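Local coordinates for SnoaL-like domain-containing protein (Silicibacter pomeroyi, PDB 3FLJ) that is of unknown function but adopts a cystatin-like fold of the SnoaL-like family, whose curved sheet and helices enclose a pocket in many relatives, at residues A[41-53]-A[116-130]. Sequence-based numbering, arbitrary orientation. Where two conformers were deposited one is given.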
loop_
_atom_site.group_PDB
_atom_site.type_symbol
_atom_site.label_atom_id
_atom_site.label_comp_id
_atom_site.label_asym_id
_atom_site.label_seq_id
_atom_site.Cartn_x
_atom_site.Cartn_y
_atom_site.Cartn_z
ATOM N N ALA A 41 18.590 -14.360 4.559
ATOM C CA ALA A 41 18.384 -14.950 5.906
ATOM C C ALA A 41 17.019 -14.706 6.575
ATOM O O ALA A 41 16.618 -15.478 7.452
ATOM C CB ALA A 41 19.524 -14.536 6.861
ATOM N N LEU A 42 16.327 -13.647 6.166
ATOM C CA LEU A 42 14.989 -13.315 6.683
ATOM C C LEU A 42 13.817 -13.967 5.928
ATOM O O LEU A 42 12.680 -13.900 6.410
ATOM C CB LEU A 42 14.806 -11.789 6.675
ATOM C CG LEU A 42 15.893 -10.976 7.410
ATOM C CD1 LEU A 42 15.513 -9.511 7.407
ATOM C CD2 LEU A 42 16.142 -11.461 8.837
ATOM N N LEU A 43 14.094 -14.635 4.802
ATOM C CA LEU A 43 13.055 -15.167 3.916
ATOM C C LEU A 43 12.820 -16.646 4.128
ATOM O O LEU A 43 13.773 -17.397 4.288
ATOM C CB LEU A 43 13.456 -14.945 2.451
ATOM C CG LEU A 43 13.811 -13.530 1.988
ATOM C CD1 LEU A 43 14.246 -13.529 0.502
ATOM C CD2 LEU A 43 12.685 -12.541 2.223
ATOM N N ALA A 44 11.554 -17.069 4.093
ATOM C CA ALA A 44 11.213 -18.498 4.141
ATOM C C ALA A 44 11.723 -19.146 2.835
ATOM O O ALA A 44 11.828 -18.464 1.785
ATOM C CB ALA A 44 9.699 -18.702 4.296
ATOM N N GLU A 45 12.060 -20.439 2.904
ATOM C CA GLU A 45 12.577 -21.174 1.732
ATOM C C GLU A 45 11.670 -21.027 0.495
ATOM O O GLU A 45 12.177 -20.825 -0.616
ATOM C CB GLU A 45 12.823 -22.647 2.081
ATOM C CG GLU A 45 13.584 -23.432 1.014
ATOM C CD GLU A 45 14.127 -24.771 1.507
ATOM O OE1 GLU A 45 14.631 -24.855 2.655
ATOM O OE2 GLU A 45 14.083 -25.742 0.721
ATOM N N ASP A 46 10.349 -21.056 0.718
ATOM C CA ASP A 46 9.302 -20.919 -0.310
ATOM C C ASP A 46 8.566 -19.556 -0.234
ATOM O O ASP A 46 7.356 -19.476 -0.520
ATOM C CB ASP A 46 8.319 -22.114 -0.200
ATOM C CG ASP A 46 7.612 -22.224 1.183
ATOM O OD1 ASP A 46 7.902 -21.433 2.129
ATOM O OD2 ASP A 46 6.779 -23.150 1.323
ATOM N N VAL A 47 9.297 -18.494 0.149
ATOM C CA VAL A 47 8.743 -17.127 0.249
ATOM C C VAL A 47 8.090 -16.691 -1.079
ATOM O O VAL A 47 8.599 -17.028 -2.142
ATOM C CB VAL A 47 9.825 -16.061 0.663
ATOM C CG1 VAL A 47 10.995 -16.011 -0.347
ATOM C CG2 VAL A 47 9.192 -14.656 0.858
ATOM N N ARG A 48 6.955 -16.006 -0.978
ATOM C CA ARG A 48 6.202 -15.469 -2.109
ATOM C C ARG A 48 6.355 -13.951 -2.080
ATOM O O ARG A 48 6.021 -13.328 -1.072
ATOM C CB ARG A 48 4.741 -15.866 -1.990
ATOM C CG ARG A 48 4.526 -17.358 -2.144
ATOM C CD ARG A 48 3.086 -17.788 -1.946
ATOM N NE ARG A 48 2.604 -17.727 -0.551
ATOM C CZ ARG A 48 2.924 -18.573 0.454
ATOM N NH1 ARG A 48 3.765 -19.599 0.299
ATOM N NH2 ARG A 48 2.378 -18.389 1.659
ATOM N N PHE A 49 6.915 -13.377 -3.152
ATOM C CA PHE A 49 7.072 -11.923 -3.312
ATOM C C PHE A 49 6.125 -11.456 -4.426
ATOM O O PHE A 49 6.204 -11.973 -5.536
ATOM C CB PHE A 49 8.510 -11.522 -3.602
ATOM C CG PHE A 49 8.673 -10.052 -3.882
ATOM C CD1 PHE A 49 8.553 -9.117 -2.844
ATOM C CD2 PHE A 49 8.909 -9.593 -5.183
ATOM C CE1 PHE A 49 8.675 -7.733 -3.090
ATOM C CE2 PHE A 49 9.031 -8.209 -5.458
ATOM C CZ PHE A 49 8.919 -7.273 -4.408
HETATM N N MSE A 50 5.266 -10.485 -4.099
HETATM C CA MSE A 50 4.280 -9.913 -5.021
HETATM C C MSE A 50 4.605 -8.419 -5.216
HETATM O O MSE A 50 4.350 -7.607 -4.316
HETATM C CB MSE A 50 2.894 -10.137 -4.438
HETATM C CG MSE A 50 2.422 -11.583 -4.557
HETATM SE SE MSE A 50 1.165 -12.032 -3.171
HETATM C CE MSE A 50 2.448 -12.194 -1.658
ATOM N N PRO A 51 5.160 -8.040 -6.402
ATOM C CA PRO A 51 5.578 -6.649 -6.595
ATOM C C PRO A 51 4.429 -5.665 -6.851
ATOM O O PRO A 51 3.337 -6.098 -7.173
ATOM C CB PRO A 51 6.474 -6.756 -7.829
ATOM C CG PRO A 51 5.824 -7.792 -8.644
ATOM C CD PRO A 51 5.397 -8.819 -7.645
ATOM N N PRO A 52 4.686 -4.343 -6.760
ATOM C CA PRO A 52 3.604 -3.381 -7.045
ATOM C C PRO A 52 3.321 -3.189 -8.551
ATOM O O PRO A 52 2.278 -2.624 -8.913
ATOM C CB PRO A 52 4.143 -2.090 -6.441
ATOM C CG PRO A 52 5.606 -2.182 -6.627
ATOM C CD PRO A 52 5.967 -3.647 -6.521
ATOM N N THR A 53 4.238 -3.663 -9.396
ATOM C CA THR A 53 4.198 -3.511 -10.845
ATOM C C THR A 53 3.239 -4.512 -11.498
ATOM O O THR A 53 2.141 -4.125 -11.889
ATOM C CB THR A 53 5.625 -3.644 -11.404
ATOM O OG1 THR A 53 6.181 -4.875 -10.928
ATOM C CG2 THR A 53 6.503 -2.488 -10.906
ATOM N N LEU A 116 10.249 -16.310 9.886
ATOM C CA LEU A 116 10.780 -15.873 8.586
ATOM C C LEU A 116 9.645 -15.299 7.739
ATOM O O LEU A 116 8.465 -15.602 7.974
ATOM C CB LEU A 116 11.470 -17.041 7.862
ATOM C CG LEU A 116 12.654 -17.691 8.594
ATOM C CD1 LEU A 116 13.189 -18.913 7.840
ATOM C CD2 LEU A 116 13.787 -16.702 8.861
ATOM N N ILE A 117 10.013 -14.485 6.745
ATOM C CA ILE A 117 9.056 -13.838 5.849
ATOM C C ILE A 117 8.503 -14.889 4.875
ATOM O O ILE A 117 9.258 -15.431 4.064
ATOM C CB ILE A 117 9.694 -12.642 5.074
ATOM C CG1 ILE A 117 10.197 -11.568 6.069
ATOM C CG2 ILE A 117 8.688 -12.037 4.092
ATOM C CD1 ILE A 117 10.957 -10.416 5.431
ATOM N N GLN A 118 7.195 -15.164 4.985
ATOM C CA GLN A 118 6.490 -16.146 4.147
ATOM C C GLN A 118 5.848 -15.462 2.932
ATOM O O GLN A 118 5.925 -15.998 1.837
ATOM C CB GLN A 118 5.426 -16.891 4.962
ATOM C CG GLN A 118 4.803 -18.119 4.265
ATOM C CD GLN A 118 5.823 -19.233 3.967
ATOM O OE1 GLN A 118 6.256 -19.958 4.869
ATOM N NE2 GLN A 118 6.197 -19.370 2.692
ATOM N N ASP A 119 5.166 -14.336 3.158
ATOM C CA ASP A 119 4.538 -13.518 2.096
ATOM C C ASP A 119 5.015 -12.082 2.242
ATOM O O ASP A 119 5.007 -11.554 3.350
ATOM C CB ASP A 119 3.023 -13.541 2.191
ATOM C CG ASP A 119 2.453 -14.916 1.970
ATOM O OD1 ASP A 119 2.513 -15.390 0.827
ATOM O OD2 ASP A 119 1.925 -15.495 2.931
ATOM N N PHE A 120 5.402 -11.478 1.118
ATOM C CA PHE A 120 5.945 -10.116 1.030
ATOM C C PHE A 120 5.238 -9.509 -0.196
ATOM O O PHE A 120 5.584 -9.829 -1.336
ATOM C CB PHE A 120 7.472 -10.235 0.846
ATOM C CG PHE A 120 8.266 -8.952 1.068
ATOM C CD1 PHE A 120 7.810 -7.678 0.668
ATOM C CD2 PHE A 120 9.563 -9.045 1.603
ATOM C CE1 PHE A 120 8.597 -6.532 0.872
ATOM C CE2 PHE A 120 10.357 -7.893 1.804
ATOM C CZ PHE A 120 9.866 -6.637 1.428
ATOM N N GLU A 121 4.237 -8.662 0.053
ATOM C CA GLU A 121 3.421 -8.031 -0.987
ATOM C C GLU A 121 3.602 -6.517 -0.914
ATOM O O GLU A 121 3.429 -5.937 0.161
ATOM C CB GLU A 121 1.969 -8.437 -0.775
ATOM C CG GLU A 121 1.001 -7.940 -1.849
ATOM C CD GLU A 121 -0.328 -8.657 -1.791
ATOM O OE1 GLU A 121 -0.714 -9.146 -0.714
ATOM O OE2 GLU A 121 -0.988 -8.749 -2.832
ATOM N N VAL A 122 3.945 -5.886 -2.047
ATOM C CA VAL A 122 4.238 -4.448 -2.094
ATOM C C VAL A 122 3.149 -3.679 -2.840
ATOM O O VAL A 122 2.812 -4.019 -3.976
ATOM C CB VAL A 122 5.616 -4.169 -2.715
ATOM C CG1 VAL A 122 5.924 -2.631 -2.753
ATOM C CG2 VAL A 122 6.712 -4.907 -1.958
ATOM N N VAL A 123 2.605 -2.650 -2.181
ATOM C CA VAL A 123 1.605 -1.718 -2.754
ATOM C C VAL A 123 2.258 -0.324 -2.738
ATOM O O VAL A 123 3.039 -0.028 -1.834
ATOM C CB VAL A 123 0.236 -1.756 -1.999
ATOM C CG1 VAL A 123 -0.486 -3.078 -2.251
ATOM C CG2 VAL A 123 0.395 -1.551 -0.504
HETATM N N MSE A 124 1.969 0.501 -3.748
HETATM C CA MSE A 124 2.577 1.827 -3.901
HETATM C C MSE A 124 1.680 2.880 -4.523
HETATM O O MSE A 124 0.604 2.573 -5.056
HETATM C CB MSE A 124 3.835 1.726 -4.795
HETATM C CG MSE A 124 5.095 1.339 -4.110
HETATM SE SE MSE A 124 6.538 1.342 -5.453
HETATM C CE MSE A 124 6.663 3.103 -6.030
ATOM N N ARG A 125 2.164 4.124 -4.417
ATOM C CA ARG A 125 1.606 5.314 -5.079
ATOM C C ARG A 125 2.783 6.257 -5.424
ATOM O O ARG A 125 3.831 6.161 -4.777
ATOM C CB ARG A 125 0.600 6.037 -4.174
ATOM C CG ARG A 125 1.188 6.650 -2.899
ATOM C CD ARG A 125 0.134 7.277 -2.001
ATOM N NE ARG A 125 -0.531 8.393 -2.684
ATOM C CZ ARG A 125 -0.125 9.672 -2.713
ATOM N NH1 ARG A 125 0.869 10.144 -1.951
ATOM N NH2 ARG A 125 -0.822 10.548 -3.434
ATOM N N PRO A 126 2.634 7.138 -6.431
ATOM C CA PRO A 126 1.557 7.320 -7.393
ATOM C C PRO A 126 1.784 6.417 -8.625
ATOM O O PRO A 126 2.890 5.872 -8.798
ATOM C CB PRO A 126 1.698 8.792 -7.764
ATOM C CG PRO A 126 3.184 8.983 -7.782
ATOM C CD PRO A 126 3.668 8.178 -6.606
ATOM N N TYR A 127 0.758 6.301 -9.468
ATOM C CA TYR A 127 0.788 5.495 -10.720
ATOM C C TYR A 127 2.047 5.714 -11.589
ATOM O O TYR A 127 2.734 4.745 -11.915
ATOM C CB TYR A 127 -0.494 5.765 -11.531
ATOM C CG TYR A 127 -0.612 5.123 -12.896
ATOM C CD1 TYR A 127 -0.951 3.769 -13.035
ATOM C CD2 TYR A 127 -0.437 5.884 -14.071
ATOM C CE1 TYR A 127 -1.097 3.181 -14.315
ATOM C CE2 TYR A 127 -0.579 5.299 -15.361
ATOM C CZ TYR A 127 -0.916 3.946 -15.462
ATOM O OH TYR A 127 -1.055 3.326 -16.679
ATOM N N LYS A 128 2.362 6.980 -11.877
ATOM C CA LYS A 128 3.520 7.361 -12.733
ATOM C C LYS A 128 4.882 6.849 -12.208
ATOM O O LYS A 128 5.722 6.404 -13.003
ATOM C CB LYS A 128 3.547 8.883 -12.942
ATOM C CG LYS A 128 4.527 9.426 -13.974
ATOM C CD LYS A 128 4.547 10.971 -14.040
ATOM C CE LYS A 128 3.212 11.561 -14.523
ATOM N NZ LYS A 128 3.259 13.041 -14.817
ATOM N N THR A 129 5.080 6.905 -10.888
ATOM C CA THR A 129 6.323 6.426 -10.247
ATOM C C THR A 129 6.417 4.891 -10.299
ATOM O O THR A 129 7.519 4.354 -10.486
ATOM C CB THR A 129 6.474 6.939 -8.808
ATOM O OG1 THR A 129 6.235 8.356 -8.787
ATOM C CG2 THR A 129 7.873 6.649 -8.265
ATOM N N VAL A 130 5.281 4.203 -10.129
ATOM C CA VAL A 130 5.217 2.735 -10.272
ATOM C C VAL A 130 5.595 2.335 -11.718
ATOM O O VAL A 130 6.310 1.357 -11.903
ATOM C CB VAL A 130 3.852 2.140 -9.822
ATOM C CG1 VAL A 130 3.785 0.630 -10.111
ATOM C CG2 VAL A 130 3.600 2.417 -8.282
#
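Arg-48 N and Met-50 N donate to Gln-118 O and Phe-120 O, while Phe-120 N and Val-122 N return bonds to Arg-48 O and Met-50 O, as strand 47-50 runs parallel to strand 117-125, their axes 6° apart. Earlier, Ile-117 N reaches Leu-42 O and Ala-44 N reaches Ile-117 O, so the pairing brackets the turn at 44-47.

Two polar pairs sit at that end. Gln-118, bent at chi2 (63°), sends NE2 to Asp-46 OD1 at 2.7 Å, a straight bond that meets the carboxylate from above its plane; OE1 is held by Asn-112. With an alanine in place of Gln-118, Asp-46 OD1 would probably lose its amide donor and Asn-112 its acceptor, leaving the turn freer to shift. Alongside, the Arg-48 guanidinium bridges Asp-119: NE lies 2.7 Å from OD1 in a short but bent, weak bond, the two planes 61° apart, and NH2 makes a second weak one to OD2.

On the apolar face, the Phe-49 ring turns its edge to the face of Phe-120, centroids 5.5 Å apart, and its CE1 touches Val-122 CG2 at 3.6 Å. Helix 61-74 packs on Phe-49. Farther on, Pro-52 lies along Val-122, its CG 3.8 Å from SE of selenomethionine Met-124.

The chemistry thus divides by face: aromatic and aliphatic groups meet the helices of this cystatin-like fold, whereas the reverse carries Arg-48, Asp-119 and Glu-121, with selenomethionine Met-50 lying across Glu-121, whose carboxylate pairs with Arg-125 of the second subunit.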